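Local coordinates for enoyl-[acyl-carrier-protein] reductase [FMN] (Thermotoga maritima, PDB 5GVJ), which probably reduces the enoyl-acyl-carrier-protein double bond in fatty acid synthesis, using NADH and an FMN cofactor, at residues Ala215-Thr223 with Arg232-Gln243. The protein carries 1 engineered substitution. Residues are numbered along the deposited sequence; the frame is centred on the assembly and turned at random.
With NA (sodium ion), chain C.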
# COMPACT_ATOMS: atom_id res chain seq x y z
N ALA A 215 -18.55 5.25 -2.72
CA ALA A 215 -17.77 4.52 -1.73
C ALA A 215 -16.54 5.31 -1.30
O ALA A 215 -15.88 5.95 -2.11
CB ALA A 215 -17.32 3.17 -2.30
N SER A 216 -16.23 5.25 0.00
CA SER A 216 -15.02 5.84 0.56
C SER A 216 -13.90 4.81 0.61
O SER A 216 -14.08 3.64 0.26
CB SER A 216 -15.29 6.37 1.96
OG SER A 216 -15.41 5.28 2.84
N ILE A 217 -12.72 5.23 1.09
CA ILE A 217 -11.59 4.30 1.18
C ILE A 217 -11.83 3.20 2.22
O ILE A 217 -11.12 2.19 2.21
CB ILE A 217 -10.28 5.05 1.48
CG1 ILE A 217 -10.36 5.75 2.84
CG2 ILE A 217 -9.97 6.05 0.37
CD1 ILE A 217 -9.09 6.53 3.20
N ARG A 218 -12.82 3.37 3.10
CA ARG A 218 -13.11 2.41 4.16
C ARG A 218 -14.35 1.57 3.87
O ARG A 218 -14.79 0.82 4.74
CB ARG A 218 -13.30 3.14 5.50
CG ARG A 218 -12.02 3.69 6.09
CD ARG A 218 -12.24 4.19 7.53
NE ARG A 218 -13.24 5.27 7.56
CZ ARG A 218 -13.69 5.83 8.68
NH1 ARG A 218 -13.23 5.41 9.85
NH2 ARG A 218 -14.59 6.80 8.62
N ASP A 219 -14.93 1.68 2.67
CA ASP A 219 -16.21 1.04 2.40
C ASP A 219 -16.07 -0.33 1.76
O ASP A 219 -17.05 -0.82 1.18
CB ASP A 219 -17.08 1.94 1.54
CG ASP A 219 -17.74 3.05 2.33
OD1 ASP A 219 -17.88 2.90 3.57
OD2 ASP A 219 -18.11 4.06 1.72
N THR A 220 -14.90 -0.96 1.82
CA THR A 220 -14.81 -2.34 1.38
C THR A 220 -14.58 -3.25 2.58
O THR A 220 -14.17 -2.80 3.65
CB THR A 220 -13.70 -2.55 0.34
OG1 THR A 220 -12.42 -2.41 0.97
CG2 THR A 220 -13.82 -1.54 -0.81
N VAL A 221 -14.88 -4.53 2.40
CA VAL A 221 -14.66 -5.56 3.40
C VAL A 221 -14.00 -6.74 2.73
O VAL A 221 -14.19 -6.98 1.53
CB VAL A 221 -15.96 -6.06 4.07
CG1 VAL A 221 -16.33 -5.20 5.21
CG2 VAL A 221 -17.08 -6.11 3.05
N VAL A 222 -13.25 -7.50 3.51
CA VAL A 222 -12.67 -8.76 3.06
C VAL A 222 -13.52 -9.89 3.64
O VAL A 222 -13.67 -10.00 4.86
CB VAL A 222 -11.21 -8.89 3.50
CG1 VAL A 222 -10.62 -10.20 2.99
CG2 VAL A 222 -10.41 -7.68 3.00
N THR A 223 -14.08 -10.71 2.76
CA THR A 223 -14.93 -11.83 3.14
C THR A 223 -14.37 -13.12 2.56
O THR A 223 -13.75 -13.13 1.49
CB THR A 223 -16.36 -11.65 2.64
OG1 THR A 223 -16.37 -11.64 1.20
CG2 THR A 223 -16.96 -10.35 3.15
N ARG A 232 -12.20 -9.01 -1.65
CA ARG A 232 -12.57 -7.67 -1.21
C ARG A 232 -13.79 -7.20 -2.00
O ARG A 232 -13.76 -7.17 -3.24
CB ARG A 232 -11.42 -6.68 -1.38
CG ARG A 232 -11.77 -5.26 -0.91
CD ARG A 232 -10.57 -4.34 -0.99
NE ARG A 232 -9.43 -4.87 -0.24
CZ ARG A 232 -9.25 -4.69 1.06
NH1 ARG A 232 -10.14 -4.01 1.77
NH2 ARG A 232 -8.18 -5.22 1.66
N VAL A 233 -14.84 -6.83 -1.28
CA VAL A 233 -16.07 -6.33 -1.89
C VAL A 233 -16.58 -5.13 -1.10
O VAL A 233 -16.20 -4.90 0.06
CB VAL A 233 -17.17 -7.41 -1.97
CG1 VAL A 233 -16.75 -8.55 -2.89
CG2 VAL A 233 -17.53 -7.93 -0.58
N LEU A 234 -17.46 -4.37 -1.74
CA LEU A 234 -18.12 -3.24 -1.12
C LEU A 234 -18.93 -3.70 0.09
O LEU A 234 -19.43 -4.82 0.14
CB LEU A 234 -19.02 -2.55 -2.15
CG LEU A 234 -18.83 -1.07 -2.49
CD1 LEU A 234 -17.43 -0.60 -2.19
CD2 LEU A 234 -19.16 -0.84 -3.94
N ARG A 235 -19.05 -2.81 1.09
CA ARG A 235 -19.80 -3.12 2.31
C ARG A 235 -21.31 -3.10 2.06
O ARG A 235 -22.02 -2.21 2.54
CB ARG A 235 -19.44 -2.13 3.43
CG ARG A 235 -18.07 -2.37 4.02
CD ARG A 235 -17.80 -1.52 5.27
NE ARG A 235 -16.41 -1.65 5.70
CZ ARG A 235 -16.02 -2.40 6.73
NH1 ARG A 235 -16.91 -3.07 7.44
NH2 ARG A 235 -14.73 -2.47 7.04
N THR A 236 -21.80 -4.08 1.32
CA THR A 236 -23.16 -4.23 0.85
C THR A 236 -23.94 -5.19 1.75
O THR A 236 -23.35 -5.91 2.56
CB THR A 236 -23.14 -4.74 -0.60
OG1 THR A 236 -24.28 -4.27 -1.32
CG2 THR A 236 -23.12 -6.24 -0.64
N PRO A 237 -25.28 -5.20 1.69
CA PRO A 237 -26.03 -6.17 2.50
C PRO A 237 -25.61 -7.61 2.27
O PRO A 237 -25.52 -8.39 3.22
CB PRO A 237 -27.49 -5.94 2.05
CG PRO A 237 -27.52 -4.53 1.64
CD PRO A 237 -26.18 -4.24 1.02
N PHE A 238 -25.34 -7.99 1.02
CA PHE A 238 -24.94 -9.36 0.73
C PHE A 238 -23.57 -9.68 1.33
O PHE A 238 -23.33 -10.80 1.78
CB PHE A 238 -24.92 -9.61 -0.77
CG PHE A 238 -24.71 -11.05 -1.14
CD1 PHE A 238 -25.67 -12.00 -0.82
CD2 PHE A 238 -23.56 -11.45 -1.79
CE1 PHE A 238 -25.49 -13.33 -1.15
CE2 PHE A 238 -23.37 -12.78 -2.13
CZ PHE A 238 -24.34 -13.72 -1.81
N ALA A 239 -22.66 -8.70 1.33
CA ALA A 239 -21.37 -8.92 1.97
C ALA A 239 -21.54 -9.13 3.47
O ALA A 239 -20.77 -9.86 4.09
CB ALA A 239 -20.42 -7.76 1.69
N ARG A 240 -22.55 -8.49 4.06
CA ARG A 240 -22.86 -8.75 5.47
C ARG A 240 -23.39 -10.16 5.66
O ARG A 240 -22.93 -10.89 6.55
CB ARG A 240 -23.88 -7.73 5.98
CG ARG A 240 -23.28 -6.45 6.55
CD ARG A 240 -24.36 -5.40 6.74
NE ARG A 240 -24.32 -4.52 5.59
CZ ARG A 240 -25.30 -3.69 5.25
NH1 ARG A 240 -26.42 -3.62 5.99
NH2 ARG A 240 -25.17 -2.94 4.17
N LYS A 241 -24.34 -10.58 4.83
CA LYS A 241 -24.94 -11.90 4.99
C LYS A 241 -23.91 -13.01 4.82
O LYS A 241 -24.04 -14.07 5.44
CB LYS A 241 -26.10 -12.08 4.02
CG LYS A 241 -27.28 -11.17 4.31
CD LYS A 241 -28.58 -11.78 3.79
CE LYS A 241 -28.54 -11.95 2.28
NZ LYS A 241 -28.82 -10.67 1.56
N ILE A 242 -22.89 -12.79 3.99
CA ILE A 242 -21.86 -13.80 3.80
C ILE A 242 -21.00 -13.93 5.06
O ILE A 242 -20.60 -15.04 5.44
CB ILE A 242 -21.01 -13.47 2.56
CG1 ILE A 242 -21.81 -13.75 1.28
CG2 ILE A 242 -19.71 -14.26 2.56
CD1 ILE A 242 -22.21 -15.20 1.12
N GLN A 243 -20.72 -12.82 5.74
CA GLN A 243 -19.99 -12.88 7.00
C GLN A 243 -20.89 -13.43 8.10
O GLN A 243 -20.42 -13.72 9.20
CB GLN A 243 -19.47 -11.49 7.38
CG GLN A 243 -18.52 -10.88 6.36
CD GLN A 243 -18.16 -9.44 6.69
OE1 GLN A 243 -18.95 -8.52 6.47
NE2 GLN A 243 -16.96 -9.23 7.22
NA NA C . -15.72 6.82 -4.50
O HOH W 1 -15.00 8.82 -3.18
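R235 spreads its guanidinium flat over V221, whose CG1 sits over the centre of one face, 3.1 Å above the plane, a tight contact whose exact closeness is doubtful. The arginine chain runs extended from CG to NE, and at the edge NE donates to R218 O (3.1 Å) in the carbonyl plane. Its NH2 forms a salt bridge with E149 of the second subunit, so R235 joins the hairpin to the dimer partner. The other methyl of V221, CG2, faces V233 CG2 and, at 4.0 Å, A239 CB on helix 237-242. On the other side of the sheet R232 bends at chi3 (-56°) and directs NH1 in its own plane to T220 OG1 (2.9 Å), while V222 CG2 covers one guanidinium face toward the rim; NH2 also bonds to M141 O. V221 and V233 exchange two backbone hydrogen bonds, as a hydrogen-bonded antiparallel pair; just beyond the strand ends, R235 N donates to D219 O. A215, packed on L234 by its CB, gives its carbonyl to the sodium ion. Strands 220-223 and 231-234 thus form an antiparallel beta hairpin in this TIM-barrel protein, the R232 side chain about 4 Å from G144, an FMN-binding residue, although no FMN is bound to this chain.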